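Local coordinates for molinate hydrolase (Gulosibacter molinativorax, PDB 4UB9), which hydrolyses the thiocarbamate herbicide molinate, probably at its bound zinc ion, and belongs to the amidohydrolase family, at residues I241-H246 with T281-L286; L251-P256 with A303-Q308; R214-L219 with F258-R263; D298-A303 with L324-Q329. All blocks are in the same frame, centred on the assembly; numbering follows the deposited sequence.

Contact 1 of 4, residues I241-H246 with T281-L286; sequences IAVTDH and THTTSL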
# COMPACT_ATOMS: atom_id res chain seq x y z
N ILE A 241 -27.57 -3.45 -15.40
CA ILE A 241 -27.53 -2.33 -14.49
C ILE A 241 -26.86 -2.78 -13.20
O ILE A 241 -27.24 -3.76 -12.61
CB ILE A 241 -28.94 -1.84 -14.05
CG1 ILE A 241 -29.87 -1.50 -15.20
CG2 ILE A 241 -28.81 -0.63 -13.12
CD1 ILE A 241 -29.28 -0.53 -16.15
N ALA A 242 -25.95 -1.95 -12.71
CA ALA A 242 -25.37 -2.16 -11.38
C ALA A 242 -26.32 -1.72 -10.29
O ALA A 242 -26.22 -0.61 -9.83
CB ALA A 242 -24.08 -1.40 -11.23
N VAL A 243 -27.23 -2.60 -9.91
CA VAL A 243 -28.21 -2.27 -8.90
C VAL A 243 -27.49 -2.05 -7.57
O VAL A 243 -27.74 -1.07 -6.87
CB VAL A 243 -29.21 -3.40 -8.72
CG1 VAL A 243 -30.08 -3.17 -7.49
CG2 VAL A 243 -30.04 -3.53 -9.96
N THR A 244 -26.58 -2.98 -7.26
CA THR A 244 -25.66 -2.79 -6.13
C THR A 244 -24.26 -2.48 -6.63
O THR A 244 -23.99 -2.45 -7.82
CB THR A 244 -25.60 -4.01 -5.20
OG1 THR A 244 -25.11 -5.12 -5.91
CG2 THR A 244 -26.97 -4.32 -4.63
N ASP A 245 -23.38 -2.28 -5.68
CA ASP A 245 -22.00 -1.90 -5.93
C ASP A 245 -21.15 -3.08 -6.39
O ASP A 245 -21.58 -4.22 -6.34
CB ASP A 245 -21.36 -1.37 -4.65
CG ASP A 245 -21.15 -2.49 -3.62
OD1 ASP A 245 -22.16 -2.96 -3.02
OD2 ASP A 245 -20.00 -2.95 -3.48
N HIS A 246 -19.91 -2.76 -6.79
CA HIS A 246 -18.96 -3.73 -7.29
C HIS A 246 -17.63 -3.56 -6.56
O HIS A 246 -16.57 -3.60 -7.16
CB HIS A 246 -18.77 -3.51 -8.78
CG HIS A 246 -18.05 -4.62 -9.47
ND1 HIS A 246 -16.69 -4.74 -9.47
CD2 HIS A 246 -18.51 -5.64 -10.24
CE1 HIS A 246 -16.33 -5.80 -10.16
NE2 HIS A 246 -17.42 -6.36 -10.65
N THR A 281 -29.54 -7.43 -14.29
CA THR A 281 -29.14 -6.80 -13.05
C THR A 281 -27.90 -7.43 -12.46
O THR A 281 -27.64 -8.59 -12.63
CB THR A 281 -30.26 -6.85 -12.00
OG1 THR A 281 -30.64 -8.20 -11.78
CG2 THR A 281 -31.46 -6.08 -12.45
N HIS A 282 -27.11 -6.63 -11.78
CA HIS A 282 -26.02 -7.10 -10.98
C HIS A 282 -26.42 -6.80 -9.55
O HIS A 282 -26.69 -5.68 -9.21
CB HIS A 282 -24.75 -6.38 -11.40
CG HIS A 282 -23.69 -6.32 -10.36
ND1 HIS A 282 -22.65 -7.21 -10.32
CD2 HIS A 282 -23.49 -5.47 -9.34
CE1 HIS A 282 -21.86 -6.91 -9.30
NE2 HIS A 282 -22.35 -5.86 -8.69
N THR A 283 -26.48 -7.83 -8.71
CA THR A 283 -26.91 -7.65 -7.32
C THR A 283 -26.03 -8.40 -6.36
O THR A 283 -25.55 -9.45 -6.65
CB THR A 283 -28.40 -8.01 -7.06
OG1 THR A 283 -28.63 -9.40 -7.31
CG2 THR A 283 -29.30 -7.19 -7.92
N THR A 284 -25.81 -7.80 -5.21
CA THR A 284 -24.79 -8.23 -4.30
C THR A 284 -25.33 -8.42 -2.89
O THR A 284 -24.59 -8.63 -1.97
CB THR A 284 -23.61 -7.25 -4.48
OG1 THR A 284 -22.63 -7.86 -5.30
CG2 THR A 284 -22.99 -6.82 -3.22
N SER A 285 -26.63 -8.30 -2.75
CA SER A 285 -27.29 -8.31 -1.42
C SER A 285 -28.71 -8.79 -1.53
O SER A 285 -29.28 -8.82 -2.61
CB SER A 285 -27.35 -6.88 -0.81
OG SER A 285 -28.14 -6.04 -1.63
N LEU A 286 -29.30 -9.15 -0.39
CA LEU A 286 -30.71 -9.61 -0.37
C LEU A 286 -31.66 -8.52 -0.85
O LEU A 286 -32.56 -8.75 -1.62
CB LEU A 286 -31.12 -10.00 1.03
CG LEU A 286 -30.43 -11.24 1.60
CD1 LEU A 286 -30.91 -11.54 3.04
CD2 LEU A 286 -30.68 -12.43 0.70
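Within the TIM-barrel fold of the amidohydrolase family, strands 239-242 and 279-282 run in parallel, and this contact follows them into the loops at their C-terminal ends. Ile241 bridges Thr281, held by a bond of 3.0 Å from His282 N to Ile241 O, in the carbonyl plane. The tightest packing is around the His282 side chain. Its CG is anti to the backbone N (chi1 156°), and NE2 donates to Asp245 O at 3.0 Å. That oxygen lies in the ring plane, although the donor stands 51° out of the carbonyl plane. Because ND1 binds zinc beside His302, the second-shell carbonyl of Asp245 fixes the rotation of a metal ligand. An alanine in place of His282 would remove both ring nitrogens and would probably impair zinc binding and release the Asp245 carbonyl. All touching residues are buried, so the looser side is still internal: His282 O receives two weak bonds, from Val243 N and Thr244 N, and the His246 ring is slid off the His282 ring, with centroids 5.5 Å apart. Thr284 OG1 is buried without a partner, while Thr244 OG1 approaches Thr284 N to 2.9 Å at an angle too poor for a hydrogen bond.

Contact 2 of 4, residues L251-P256 with A303-Q308; sequences LGFRAP and ATMTGQ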
# COMPACT_ATOMS: atom_id res chain seq x y z
N LEU A 251 -13.74 -4.06 -0.32
CA LEU A 251 -14.42 -4.10 0.96
C LEU A 251 -14.90 -5.46 1.42
O LEU A 251 -15.41 -5.60 2.53
CB LEU A 251 -15.66 -3.17 0.90
CG LEU A 251 -15.33 -1.71 0.67
CD1 LEU A 251 -16.61 -0.92 0.51
CD2 LEU A 251 -14.51 -1.17 1.82
N GLY A 252 -14.75 -6.47 0.59
CA GLY A 252 -15.23 -7.82 0.94
C GLY A 252 -16.68 -7.97 0.54
O GLY A 252 -17.24 -7.10 -0.13
N PHE A 253 -17.28 -9.08 0.94
CA PHE A 253 -18.57 -9.51 0.39
C PHE A 253 -19.75 -9.11 1.31
O PHE A 253 -20.88 -9.40 0.99
CB PHE A 253 -18.55 -11.05 0.06
CG PHE A 253 -17.74 -11.38 -1.17
CD1 PHE A 253 -16.36 -11.55 -1.10
CD2 PHE A 253 -18.35 -11.44 -2.44
CE1 PHE A 253 -15.61 -11.76 -2.27
CE2 PHE A 253 -17.61 -11.68 -3.61
CZ PHE A 253 -16.22 -11.83 -3.53
N ARG A 254 -19.47 -8.44 2.41
CA ARG A 254 -20.45 -8.27 3.48
C ARG A 254 -20.76 -6.82 3.80
O ARG A 254 -21.18 -6.49 4.89
CB ARG A 254 -19.93 -8.96 4.75
CG ARG A 254 -20.02 -10.49 4.69
CD ARG A 254 -18.70 -11.24 4.89
NE ARG A 254 -18.83 -12.22 5.97
CZ ARG A 254 -18.52 -13.51 5.91
NH1 ARG A 254 -17.99 -14.06 4.83
NH2 ARG A 254 -18.70 -14.26 6.97
N ALA A 255 -20.55 -5.94 2.85
CA ALA A 255 -20.84 -4.50 3.06
C ALA A 255 -21.39 -3.85 1.78
O ALA A 255 -20.80 -2.92 1.26
CB ALA A 255 -19.59 -3.77 3.51
N PRO A 256 -22.49 -4.36 1.25
CA PRO A 256 -23.01 -3.88 0.00
C PRO A 256 -23.79 -2.57 0.10
O PRO A 256 -24.31 -2.17 1.16
CB PRO A 256 -23.96 -5.00 -0.42
CG PRO A 256 -24.53 -5.46 0.88
CD PRO A 256 -23.35 -5.41 1.83
N ALA A 303 -27.42 -14.20 -8.73
CA ALA A 303 -28.55 -13.89 -7.90
C ALA A 303 -28.32 -14.35 -6.49
O ALA A 303 -28.84 -13.78 -5.54
CB ALA A 303 -29.78 -14.55 -8.47
N THR A 304 -27.58 -15.43 -6.35
CA THR A 304 -27.35 -16.03 -5.03
C THR A 304 -26.20 -15.42 -4.25
O THR A 304 -25.90 -15.85 -3.14
CB THR A 304 -27.08 -17.55 -5.16
OG1 THR A 304 -26.11 -17.76 -6.19
CG2 THR A 304 -28.34 -18.26 -5.50
N MET A 305 -25.53 -14.45 -4.87
CA MET A 305 -24.49 -13.72 -4.18
C MET A 305 -25.16 -12.61 -3.35
O MET A 305 -25.53 -11.58 -3.85
CB MET A 305 -23.50 -13.13 -5.14
CG MET A 305 -22.28 -12.58 -4.42
SD MET A 305 -21.29 -11.59 -5.54
CE MET A 305 -20.59 -12.88 -6.61
N THR A 306 -25.34 -12.87 -2.06
CA THR A 306 -26.21 -12.04 -1.23
C THR A 306 -25.62 -11.58 0.08
O THR A 306 -26.27 -11.62 1.11
CB THR A 306 -27.54 -12.76 -0.93
OG1 THR A 306 -27.30 -13.96 -0.19
CG2 THR A 306 -28.23 -13.10 -2.21
N GLY A 307 -24.37 -11.15 0.05
CA GLY A 307 -23.79 -10.53 1.25
C GLY A 307 -23.55 -11.53 2.37
O GLY A 307 -23.47 -11.17 3.54
N GLN A 308 -23.50 -12.79 1.99
CA GLN A 308 -23.37 -13.93 2.89
C GLN A 308 -24.51 -14.01 3.88
O GLN A 308 -24.36 -14.51 4.95
CB GLN A 308 -22.05 -13.91 3.60
CG GLN A 308 -20.90 -14.34 2.70
CD GLN A 308 -20.94 -15.80 2.35
OE1 GLN A 308 -20.66 -16.20 1.21
NE2 GLN A 308 -21.26 -16.62 3.32
O HOH W 1 -21.78 -10.61 -1.72
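The Phe253 ring and the Arg254 guanidinium are the flat groups that meet residues 303-308, one at an edge and the other over a face. Met305 SD approaches the Phe253 ring in its plane, 88° off the ring normal and 4.2 Å from CE2, which makes an edge-on Met-aromatic contact. A water also lies in this plane, at the ring edge. One face of the guanidinium is covered by the aliphatic part of Gln308, whose CG is 3.6 Å from Arg254 NH1. The same NH1 forms a salt bridge with Asp348 in helix 347-350, a helix that also packs on Phe253 and Met305. Between the backbones, Gly307 CA directs a C-H at Phe253 O (3.1 Å, 163° at the hydrogen). The water donates to Phe253 O at 3.1 Å and accepts from Gly307 N at 3.2 Å. Gly307 has positive phi (69°), which favours glycine. Met305 also comes within about 4 Å of His302 (nearest side-chain atoms), so the 303-308 loop borders the zinc site. The direct touches, made by sulfur at a ring edge, a guanidinium face over aliphatic carbon and a C-H donor, imply a junction whose conventional hydrogen bonding is relayed by one water.

Contact 3 of 4, residues R214-L219 with F258-R263; sequences RHLSTL and FTFSER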
# COMPACT_ATOMS: atom_id res chain seq x y z
N ARG A 214 -19.15 5.68 -12.68
CA ARG A 214 -19.60 6.00 -11.31
C ARG A 214 -20.27 7.38 -11.24
O ARG A 214 -21.11 7.63 -10.39
CB ARG A 214 -18.45 5.89 -10.29
CG ARG A 214 -17.89 4.47 -10.07
CD ARG A 214 -18.90 3.50 -9.48
NE ARG A 214 -19.45 4.08 -8.26
CZ ARG A 214 -20.67 4.60 -8.13
NH1 ARG A 214 -21.59 4.49 -9.06
NH2 ARG A 214 -20.99 5.15 -6.96
N HIS A 215 -19.92 8.27 -12.17
CA HIS A 215 -20.45 9.64 -12.14
C HIS A 215 -21.98 9.71 -12.30
O HIS A 215 -22.62 10.65 -11.85
CB HIS A 215 -19.77 10.55 -13.15
CG HIS A 215 -20.27 10.38 -14.54
ND1 HIS A 215 -21.21 11.22 -15.10
CD2 HIS A 215 -19.96 9.48 -15.50
CE1 HIS A 215 -21.48 10.83 -16.33
NE2 HIS A 215 -20.73 9.77 -16.59
N LEU A 216 -22.55 8.70 -12.89
CA LEU A 216 -23.99 8.63 -13.00
C LEU A 216 -24.69 8.72 -11.64
O LEU A 216 -25.82 9.19 -11.55
CB LEU A 216 -24.45 7.32 -13.69
CG LEU A 216 -24.11 7.21 -15.15
CD1 LEU A 216 -24.62 5.89 -15.63
CD2 LEU A 216 -24.70 8.33 -16.00
N SER A 217 -24.06 8.20 -10.60
CA SER A 217 -24.65 8.22 -9.27
C SER A 217 -24.75 9.63 -8.68
O SER A 217 -25.43 9.81 -7.68
CB SER A 217 -23.82 7.37 -8.29
OG SER A 217 -23.95 5.97 -8.51
N THR A 218 -24.07 10.59 -9.28
CA THR A 218 -24.08 11.97 -8.82
C THR A 218 -25.23 12.81 -9.41
O THR A 218 -25.45 13.95 -8.94
CB THR A 218 -22.80 12.74 -9.11
OG1 THR A 218 -22.66 12.93 -10.51
CG2 THR A 218 -21.60 12.00 -8.59
N LEU A 219 -25.92 12.27 -10.39
CA LEU A 219 -26.81 13.06 -11.24
C LEU A 219 -28.24 12.94 -10.86
O LEU A 219 -28.64 11.95 -10.25
CB LEU A 219 -26.71 12.63 -12.70
CG LEU A 219 -25.33 12.78 -13.36
CD1 LEU A 219 -25.39 12.25 -14.79
CD2 LEU A 219 -24.83 14.21 -13.35
N PHE A 258 -26.31 0.28 -2.55
CA PHE A 258 -27.05 0.53 -3.79
C PHE A 258 -26.36 1.60 -4.59
O PHE A 258 -25.91 2.61 -4.07
CB PHE A 258 -28.49 0.92 -3.50
CG PHE A 258 -29.37 -0.24 -3.23
CD1 PHE A 258 -29.29 -0.91 -2.03
CD2 PHE A 258 -30.31 -0.65 -4.17
CE1 PHE A 258 -30.10 -1.99 -1.77
CE2 PHE A 258 -31.12 -1.73 -3.93
CZ PHE A 258 -31.01 -2.41 -2.74
N THR A 259 -26.25 1.38 -5.87
CA THR A 259 -25.60 2.37 -6.76
C THR A 259 -26.42 3.62 -7.00
O THR A 259 -25.89 4.74 -7.16
CB THR A 259 -25.33 1.70 -8.14
OG1 THR A 259 -24.48 0.59 -7.94
CG2 THR A 259 -24.67 2.65 -9.11
N PHE A 260 -27.73 3.42 -7.07
CA PHE A 260 -28.70 4.44 -7.50
C PHE A 260 -29.85 4.57 -6.52
O PHE A 260 -30.20 3.60 -5.84
CB PHE A 260 -29.31 4.07 -8.85
CG PHE A 260 -28.33 4.08 -10.00
CD1 PHE A 260 -27.70 5.24 -10.39
CD2 PHE A 260 -28.03 2.91 -10.68
CE1 PHE A 260 -26.80 5.24 -11.43
CE2 PHE A 260 -27.12 2.91 -11.70
CZ PHE A 260 -26.50 4.07 -12.07
N SER A 261 -30.48 5.75 -6.48
CA SER A 261 -31.80 5.90 -5.85
C SER A 261 -32.84 5.14 -6.62
O SER A 261 -32.67 4.87 -7.82
CB SER A 261 -32.25 7.36 -5.78
OG SER A 261 -32.51 7.86 -7.07
N GLU A 262 -33.93 4.78 -5.97
CA GLU A 262 -34.99 4.01 -6.66
C GLU A 262 -35.58 4.79 -7.81
O GLU A 262 -35.86 4.28 -8.87
CB GLU A 262 -36.03 3.41 -5.67
CG GLU A 262 -35.25 2.43 -4.74
CD GLU A 262 -35.89 1.08 -4.43
OE1 GLU A 262 -36.87 0.70 -5.10
OE2 GLU A 262 -35.37 0.38 -3.53
N ARG A 263 -35.71 6.06 -7.58
CA ARG A 263 -36.15 7.01 -8.58
C ARG A 263 -35.30 7.00 -9.86
O ARG A 263 -35.80 7.02 -10.98
CB ARG A 263 -36.00 8.37 -7.91
CG ARG A 263 -36.63 9.53 -8.58
CD ARG A 263 -36.79 10.60 -7.51
NE ARG A 263 -35.67 11.54 -7.47
CZ ARG A 263 -35.80 12.87 -7.54
NH1 ARG A 263 -36.98 13.42 -7.64
NH2 ARG A 263 -34.74 13.65 -7.52
O HOH W 2 -26.26 7.36 -5.72
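Ser217 OG is the central atom of this contact. It donates to Thr259 O at 2.7 Å, standing 27° out of the carbonyl plane, and it accepts from Arg214 NH1 at 2.8 Å. The second bond is nearly straight (167°) and lies close to the guanidinium plane; NH2 adds a weak bond to the same oxygen. The hydroxyl thus passes a hydrogen-bond chain from the arginine to the backbone of the other segment. Around it, Thr259 CG2 packs 3.4 Å from Ser217 OG and 3.6 Å from Arg214 NH1. This methyl is anti to the backbone N of Thr259 and also sits over the centre of the Phe260 ring, while Leu216 CB meets that ring at its edge, 3.9 Å from CE1. An alanine at Ser217 would remove the hydroxyl, and would probably weaken the tie to Thr259 and leave the guanidinium less firmly oriented.

The next shell positions these groups. Residues 214-218 form a 3-10 turn, with Ser217 N bonded to Arg214 O at 3.0 Å, and the bends at chi2 and chi3 of Arg214 fold its guanidinium back to Ser217. Its NH1 also donates to Gly176 O, and NH2 donates to Pro256 O of the second subunit, whose Tyr257 makes a cation-pi contact. Thr259 OG1 is bonded to Ala242 O. Ser261 then caps helix 262-275 through Val264 N. The whole is a loop-to-loop junction of a TIM barrel, where the approach to a helix N-terminus meets a 3-10 turn beside a subunit interface.

Contact 4 of 4, residues D298-A303 with L324-Q329; sequences DLMIHA and LWSEVQ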
# COMPACT_ATOMS: atom_id res chain seq x y z
N ASP A 298 -35.24 -9.44 -16.59
CA ASP A 298 -35.20 -10.59 -17.51
C ASP A 298 -34.18 -11.63 -17.07
O ASP A 298 -34.36 -12.81 -17.26
CB ASP A 298 -34.87 -10.12 -18.93
CG ASP A 298 -35.99 -9.28 -19.53
OD1 ASP A 298 -36.93 -9.89 -20.02
OD2 ASP A 298 -35.96 -8.04 -19.45
N LEU A 299 -33.07 -11.15 -16.53
CA LEU A 299 -32.07 -12.05 -16.01
C LEU A 299 -31.30 -11.37 -14.89
O LEU A 299 -30.75 -10.30 -15.05
CB LEU A 299 -31.13 -12.52 -17.12
CG LEU A 299 -30.06 -13.53 -16.65
CD1 LEU A 299 -30.69 -14.81 -16.15
CD2 LEU A 299 -29.11 -13.83 -17.79
N MET A 300 -31.20 -12.08 -13.78
CA MET A 300 -30.50 -11.61 -12.61
C MET A 300 -29.14 -12.33 -12.43
O MET A 300 -29.07 -13.50 -12.06
CB MET A 300 -31.40 -11.80 -11.39
CG MET A 300 -32.62 -10.89 -11.50
SD MET A 300 -33.82 -11.12 -10.20
CE MET A 300 -34.40 -12.75 -10.66
N ILE A 301 -28.07 -11.59 -12.67
CA ILE A 301 -26.72 -12.14 -12.60
C ILE A 301 -26.27 -12.35 -11.15
O ILE A 301 -26.51 -11.53 -10.26
CB ILE A 301 -25.72 -11.27 -13.34
CG1 ILE A 301 -26.19 -11.01 -14.76
CG2 ILE A 301 -24.35 -11.90 -13.37
CD1 ILE A 301 -26.30 -12.23 -15.65
N HIS A 302 -25.67 -13.50 -10.93
CA HIS A 302 -25.23 -14.01 -9.60
C HIS A 302 -26.21 -13.70 -8.50
O HIS A 302 -25.91 -13.07 -7.50
CB HIS A 302 -23.76 -13.72 -9.24
CG HIS A 302 -23.34 -12.31 -9.42
ND1 HIS A 302 -23.84 -11.27 -8.67
CD2 HIS A 302 -22.37 -11.77 -10.21
CE1 HIS A 302 -23.26 -10.14 -9.03
NE2 HIS A 302 -22.36 -10.41 -9.96
N ALA A 303 -27.42 -14.20 -8.73
CA ALA A 303 -28.55 -13.89 -7.90
C ALA A 303 -28.32 -14.35 -6.49
O ALA A 303 -28.84 -13.78 -5.54
CB ALA A 303 -29.78 -14.55 -8.47
N LEU A 324 -39.16 -15.69 -12.81
CA LEU A 324 -38.05 -14.94 -13.31
C LEU A 324 -36.81 -15.83 -13.36
O LEU A 324 -36.62 -16.69 -12.53
CB LEU A 324 -37.78 -13.70 -12.42
CG LEU A 324 -38.88 -12.65 -12.33
CD1 LEU A 324 -38.53 -11.59 -11.30
CD2 LEU A 324 -39.14 -11.98 -13.68
N TRP A 325 -35.94 -15.52 -14.32
CA TRP A 325 -34.68 -16.22 -14.48
C TRP A 325 -33.58 -15.68 -13.58
O TRP A 325 -33.24 -14.50 -13.62
CB TRP A 325 -34.23 -16.16 -15.91
CG TRP A 325 -35.12 -16.82 -16.84
CD1 TRP A 325 -35.95 -16.22 -17.72
CD2 TRP A 325 -35.25 -18.22 -17.06
NE1 TRP A 325 -36.60 -17.16 -18.48
CE2 TRP A 325 -36.20 -18.40 -18.08
CE3 TRP A 325 -34.67 -19.35 -16.49
CZ2 TRP A 325 -36.59 -19.65 -18.54
CZ3 TRP A 325 -35.07 -20.62 -16.94
CH2 TRP A 325 -36.02 -20.75 -17.96
N SER A 326 -32.99 -16.58 -12.82
CA SER A 326 -31.76 -16.30 -12.05
C SER A 326 -30.55 -16.97 -12.65
O SER A 326 -30.59 -18.20 -12.88
CB SER A 326 -31.93 -16.86 -10.65
OG SER A 326 -32.96 -16.22 -9.98
N GLU A 327 -29.46 -16.24 -12.92
CA GLU A 327 -28.20 -16.93 -13.14
C GLU A 327 -27.47 -17.00 -11.84
O GLU A 327 -27.58 -16.12 -11.00
CB GLU A 327 -27.33 -16.49 -14.35
CG GLU A 327 -26.32 -15.42 -14.18
CD GLU A 327 -24.92 -15.83 -13.74
OE1 GLU A 327 -24.00 -15.98 -14.58
OE2 GLU A 327 -24.73 -15.88 -12.53
N VAL A 328 -26.76 -18.09 -11.67
CA VAL A 328 -25.98 -18.34 -10.45
C VAL A 328 -24.64 -18.86 -10.85
O VAL A 328 -24.47 -19.33 -11.98
CB VAL A 328 -26.64 -19.33 -9.51
CG1 VAL A 328 -28.03 -18.86 -9.14
CG2 VAL A 328 -26.71 -20.69 -10.16
N GLN A 329 -23.68 -18.63 -9.97
CA GLN A 329 -22.25 -18.90 -10.28
C GLN A 329 -21.67 -19.67 -9.13
O GLN A 329 -21.25 -19.10 -8.13
CB GLN A 329 -21.45 -17.63 -10.51
CG GLN A 329 -21.88 -16.97 -11.81
CD GLN A 329 -21.27 -15.61 -12.05
OE1 GLN A 329 -20.24 -15.26 -11.48
NE2 GLN A 329 -21.89 -14.87 -12.92
O HOH W 3 -36.56 -13.11 -15.85
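Glu327 folds back over Ile301, its CG lying 3.5 Å from Ile301 CD1. CG occupies the crowded position between backbone N and carbonyl carbon, and a second bend at chi2 turns the carboxylate toward the loop that follows strand 299-301. There OE2 accepts from His302 N at 3.0 Å, met 47° out of the carboxylate plane. OE1 is held by Gln329 NE2 at 2.9 Å, and the same NH2 group adds a weak bond to OE2. The buried carboxylate is therefore gripped at both oxygens, which is likely to favour its ionised form and probably steadies the backbone of His302, a zinc ligand through NE2. The Gln329 amide meets the edge of the His302 ring, the two planes nearly perpendicular at 85°.

Backbone bonds set the alignment: Met300 N to Trp325 O at 3.2 Å, Glu327 N to Met300 O at 2.9 Å, and Ala303 N to Glu327 O at 3.0 Å, the last nearly along the C=O axis. The segment axes of strands 299-301 and 326-328 differ by 25° in direction. At the N-terminal end, Leu299 CD1 packs on Trp325 CB at 3.8 Å, and Met300 CE touches Leu324 CB at 3.9 Å.

Strand 279-282 bonds to 299-301 through Thr281, strand 368-370 flanks 326-328, helix 286-294 covers Met300 and Leu324, and Asn97 of strand 97-98 touches Ile301, Glu327 and Gln329.

How the contacts relate
All four contacts are mainly buried. Contact 4 lies deepest, about 11 Å from its centre to that of the chain, and no other subunit touches it, whereas the other three reach the second subunit; contact 3 is the most peripheral, and contact 2 has the exposed Arg254 at its margin. Contacts 1 and 4 hold successive barrel strands, joined where Thr281 bonds with Leu299 and Ile301, and each supplies one zinc-binding histidine. Strand pairing dominates contact 4; contact 1 adds to a single firm strand bond a ring nitrogen held by a loop carbonyl; contact 2 depends on water and sulfur, contact 3 on a hydroxyl relay. Thr259 links contact 3, and Pro256 contact 2, to contact 1.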